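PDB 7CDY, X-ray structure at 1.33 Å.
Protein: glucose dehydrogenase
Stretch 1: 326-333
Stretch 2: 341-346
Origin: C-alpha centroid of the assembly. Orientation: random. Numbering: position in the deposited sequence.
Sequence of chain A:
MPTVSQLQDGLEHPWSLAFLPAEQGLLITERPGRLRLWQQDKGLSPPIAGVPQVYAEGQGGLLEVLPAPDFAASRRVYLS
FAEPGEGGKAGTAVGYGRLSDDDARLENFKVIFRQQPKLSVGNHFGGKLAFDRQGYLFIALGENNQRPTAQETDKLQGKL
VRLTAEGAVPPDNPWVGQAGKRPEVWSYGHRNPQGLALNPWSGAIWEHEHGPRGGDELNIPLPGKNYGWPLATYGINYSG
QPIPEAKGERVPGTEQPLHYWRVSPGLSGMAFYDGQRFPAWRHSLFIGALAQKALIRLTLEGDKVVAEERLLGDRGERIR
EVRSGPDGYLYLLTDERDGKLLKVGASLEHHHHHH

Stretch 1 326-333: PDGYLYLL
Stretch 2, residues 341-346: LLKVGA

Adjacent antiparallel strands satisfy their backbone polar groups in alternate pairs, and residues 330-333 and 341-345 of this glucose dehydrogenase illustrate the rule. The strand axes approach to 4.7 Å, with N-to-C directions 153° apart. Phi lies between -90° and -131° and psi between 123° and 164° throughout. Leu 330 faces Val 344 and Leu 332 faces Leu 342 as hydrogen-bonded pairs, CA to CA 5.0 Å in each. Leu 330 N donates to Val 344 O at 2.9 Å, and Val 344 N returns a bond to Leu 330 O at 2.8 Å; Leu 332 N to Leu 342 O and Leu 342 N to Leu 332 O are both 2.9 Å. The intervening pairs, Tyr 331 with Lys 343 and Leu 333 with Leu 341 (CA to CA 4.8 Å), exchange no such bonds. Instead, Tyr 331 CA lies 3.3 Å from Leu 342 O, and Lys 343 CA 3.4 Å from Leu 330 O, giving these already bonded carbonyls CA-H...O contacts.

On the face carrying the hydrogen-bonded pairs, Leu 330 and Leu 332 (both m, t) pack beside Leu 342 (m, t) and Val 344 (t), with Leu 332 CD1 3.9 Å from Val 344 CG2.

Side-chain polar groups converge around Asp 327 (chi1 p). Its OD1 accepts from Tyr 329 N at 3.1 Å, while OD2 accepts a very short 2.5 Å bond from Tyr 331 OH. Asp 327 OD2 and Lys 343 NZ, 4.4 Å apart, are beyond a salt bridge; one water spans them, donating to OD2 at 2.9 Å and accepting from NZ at 2.5 Å. All-t Lys 343 extends across the Tyr 329 ring (chi1 m, chi2 89°): CE sits 3.4 Å from the ring centroid and NZ 4.3 Å, combining CH-pi and cation-pi contacts. Gly 345 leaves room for that ring, since an ideal CB would fall 2.9 Å from Tyr 329 CE2.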

ATOM      1  N   PRO A 326      -7.746  13.250   9.905  1.00 22.43           N
ATOM      2  CA  PRO A 326      -9.067  13.768  10.302  1.00 22.50           C
ATOM      3  C   PRO A 326      -9.085  15.264  10.571  1.00 23.93           C
ATOM      4  O   PRO A 326     -10.166  15.864  10.568  1.00 28.92           O
ATOM      5  CB  PRO A 326      -9.409  12.955  11.560  1.00 25.45           C
ATOM      6  CG  PRO A 326      -8.090  12.444  12.065  1.00 24.66           C
ATOM      7  CD  PRO A 326      -7.248  12.221  10.833  1.00 24.06           C
ATOM      8  N   ASP A 327      -7.926  15.882  10.794  1.00 20.25           N
ATOM      9  CA  ASP A 327      -7.818  17.315  11.031  1.00 20.43           C
ATOM     10  C   ASP A 327      -7.726  18.128   9.747  1.00 22.28           C
ATOM     11  O   ASP A 327      -7.585  19.353   9.815  1.00 22.80           O
ATOM     12  CB  ASP A 327      -6.597  17.614  11.910  1.00 21.97           C
ATOM     13  CG  ASP A 327      -5.295  17.104  11.305  1.00 24.03           C
ATOM     14  OD1 ASP A 327      -5.328  16.529  10.194  1.00 22.54           O
ATOM     15  OD2 ASP A 327      -4.231  17.288  11.937  1.00 25.64           O
ATOM     16  N   GLY A 328      -7.779  17.481   8.585  1.00 18.55           N
ATOM     17  CA  GLY A 328      -7.714  18.175   7.321  1.00 18.35           C
ATOM     18  C   GLY A 328      -6.329  18.374   6.743  1.00 16.57           C
ATOM     19  O   GLY A 328      -6.211  19.017   5.697  1.00 16.54           O
ATOM     20  N   TYR A 329      -5.281  17.863   7.385  1.00 15.70           N
ATOM     21  CA  TYR A 329      -3.930  17.914   6.841  1.00 16.94           C
ATOM     22  C   TYR A 329      -3.555  16.564   6.239  1.00 13.60           C
ATOM     23  O   TYR A 329      -4.155  15.534   6.548  1.00 15.38           O
ATOM     24  CB  TYR A 329      -2.917  18.265   7.935  1.00 17.40           C
ATOM     25  CG  TYR A 329      -2.959  19.701   8.401  1.00 16.51           C
ATOM     26  CD1 TYR A 329      -3.799  20.087   9.439  1.00 20.08           C
ATOM     27  CD2 TYR A 329      -2.157  20.666   7.809  1.00 19.34           C
ATOM     28  CE1 TYR A 329      -3.834  21.398   9.877  1.00 22.54           C
ATOM     29  CE2 TYR A 329      -2.188  21.981   8.237  1.00 21.73           C
ATOM     30  CZ  TYR A 329      -3.030  22.338   9.268  1.00 20.60           C
ATOM     31  OH  TYR A 329      -3.058  23.649   9.693  1.00 27.62           O
ATOM     32  N   LEU A 330      -2.551  16.584   5.367  1.00 13.78           N
ATOM     33  CA  LEU A 330      -1.939  15.348   4.897  1.00 12.48           C
ATOM     34  C   LEU A 330      -0.785  14.985   5.814  1.00 14.47           C
ATOM     35  O   LEU A 330      -0.091  15.858   6.336  1.00 13.87           O
ATOM     36  CB  LEU A 330      -1.409  15.507   3.473  1.00 14.71           C
ATOM     37  CG  LEU A 330      -2.431  15.729   2.366  1.00 15.13           C
ATOM     38  CD1 LEU A 330      -1.710  15.971   1.056  1.00 14.96           C
ATOM     39  CD2 LEU A 330      -3.354  14.528   2.247  1.00 15.96           C
ATOM     40  N   TYR A 331      -0.581  13.685   6.001  1.00 11.57           N
ATOM     41  CA  TYR A 331       0.503  13.164   6.819  1.00 12.08           C
ATOM     42  C   TYR A 331       1.358  12.233   5.967  1.00 10.62           C
ATOM     43  O   TYR A 331       0.831  11.325   5.313  1.00 12.35           O
ATOM     44  CB  TYR A 331      -0.049  12.443   8.058  1.00 12.02           C
ATOM     45  CG  TYR A 331      -0.599  13.405   9.091  1.00 12.55           C
ATOM     46  CD1 TYR A 331      -1.832  14.023   8.909  1.00 13.73           C
ATOM     47  CD2 TYR A 331       0.130  13.717  10.227  1.00 15.93           C
ATOM     48  CE1 TYR A 331      -2.326  14.923   9.851  1.00 16.37           C
ATOM     49  CE2 TYR A 331      -0.358  14.604  11.171  1.00 19.11           C
ATOM     50  CZ  TYR A 331      -1.580  15.203  10.975  1.00 17.27           C
ATOM     51  OH  TYR A 331      -2.054  16.088  11.926  1.00 22.03           O
ATOM     52  N   LEU A 332       2.668  12.473   5.958  1.00 10.13           N
ATOM     53  CA  LEU A 332       3.602  11.736   5.121  1.00  9.60           C
ATOM     54  C   LEU A 332       4.683  11.093   5.972  1.00  8.51           C
ATOM     55  O   LEU A 332       5.018  11.588   7.057  1.00 10.75           O
ATOM     56  CB  LEU A 332       4.317  12.666   4.125  1.00 10.52           C
ATOM     57  CG  LEU A 332       3.501  13.644   3.282  1.00 13.87           C
ATOM     58  CD1 LEU A 332       4.395  14.333   2.252  1.00 13.79           C
ATOM     59  CD2 LEU A 332       2.323  12.985   2.610  1.00 18.80           C
ATOM     60  N   LEU A 333       5.250   9.995   5.456  1.00  9.23           N
ATOM     61  CA  LEU A 333       6.485   9.424   5.977  1.00  9.59           C
ATOM     62  C   LEU A 333       7.548   9.465   4.895  1.00  9.04           C
ATOM     63  O   LEU A 333       7.245   9.264   3.714  1.00  9.33           O
ATOM     64  CB  LEU A 333       6.309   7.960   6.388  1.00  9.23           C
ATOM     65  CG  LEU A 333       5.288   7.694   7.494  1.00  9.22           C
ATOM     66  CD1 LEU A 333       5.020   6.190   7.665  1.00 10.89           C
ATOM     67  CD2 LEU A 333       5.728   8.316   8.809  1.00 11.97           C
ATOM     68  N   LEU A 341       8.195  12.069   9.977  1.00 11.29           N
ATOM     69  CA  LEU A 341       6.753  12.236   9.884  1.00 10.83           C
ATOM     70  C   LEU A 341       6.490  13.709   9.593  1.00 10.74           C
ATOM     71  O   LEU A 341       6.934  14.580  10.353  1.00 12.47           O
ATOM     72  CB  LEU A 341       6.097  11.839  11.210  1.00 12.20           C
ATOM     73  CG  LEU A 341       4.601  12.122  11.368  1.00 10.90           C
ATOM     74  CD1 LEU A 341       3.771  11.244  10.440  1.00 12.44           C
ATOM     75  CD2 LEU A 341       4.199  11.900  12.830  1.00 13.16           C
ATOM     76  N   LEU A 342       5.786  13.990   8.498  1.00 11.27           N
ATOM     77  CA  LEU A 342       5.517  15.354   8.057  1.00 12.40           C
ATOM     78  C   LEU A 342       4.023  15.627   8.036  1.00 11.50           C
ATOM     79  O   LEU A 342       3.225  14.769   7.639  1.00 13.00           O
ATOM     80  CB  LEU A 342       6.038  15.583   6.634  1.00 12.53           C
ATOM     81  CG  LEU A 342       7.511  15.274   6.388  1.00 12.25           C
ATOM     82  CD1 LEU A 342       7.852  15.484   4.919  1.00 13.21           C
ATOM     83  CD2 LEU A 342       8.412  16.118   7.284  1.00 14.33           C
ATOM     84  N   LYS A 343       3.652  16.842   8.418  1.00 12.84           N
ATOM     85  CA  LYS A 343       2.282  17.328   8.336  1.00 12.79           C
ATOM     86  C   LYS A 343       2.243  18.415   7.265  1.00 13.68           C
ATOM     87  O   LYS A 343       2.989  19.400   7.347  1.00 15.15           O
ATOM     88  CB  LYS A 343       1.860  17.882   9.695  1.00 14.15           C
ATOM     89  CG  LYS A 343       0.448  18.409   9.776  1.00 17.96           C
ATOM     90  CD  LYS A 343       0.198  18.923  11.190  1.00 25.78           C
ATOM     91  CE  LYS A 343      -0.960  19.890  11.257  1.00 29.31           C
ATOM     92  NZ  LYS A 343      -1.170  20.399  12.643  1.00 29.80           N
ATOM     93  N   VAL A 344       1.394  18.199   6.280  1.00 13.25           N
ATOM     94  CA  VAL A 344       1.404  19.053   5.067  1.00 13.12           C
ATOM     95  C   VAL A 344       0.038  19.661   4.810  1.00 14.70           C
ATOM     96  O   VAL A 344      -0.934  18.983   4.860  1.00 13.83           O
ATOM     97  CB  VAL A 344       1.863  18.243   3.843  1.00 15.39           C
ATOM     98  CG1 VAL A 344       1.882  19.121   2.615  1.00 16.59           C
ATOM     99  CG2 VAL A 344       3.231  17.625   4.058  1.00 14.53           C
ATOM    100  N   GLY A 345       0.044  20.966   4.550  1.00 15.11           N
ATOM    101  CA  GLY A 345      -1.182  21.726   4.282  1.00 17.20           C
ATOM    102  C   GLY A 345      -1.044  22.572   3.030  1.00 17.40           C
ATOM    103  O   GLY A 345       0.019  22.811   2.589  1.00 17.99           O
ATOM    104  N   ALA A 346      -2.156  23.029   2.522  1.00 19.19           N
ATOM    105  CA  ALA A 346      -2.151  23.814   1.273  1.00 23.46           C
ATOM    106  C   ALA A 346      -1.577  25.218   1.440  1.00 25.04           C
ATOM    107  O   ALA A 346      -0.991  25.630   0.477  1.00 24.75           O
ATOM    108  CB  ALA A 346      -3.501  23.785   0.622  1.00 23.90           C
TER
HETATM  109  O   HOH W   1      -3.435  19.579  13.473  1.00 35.11           O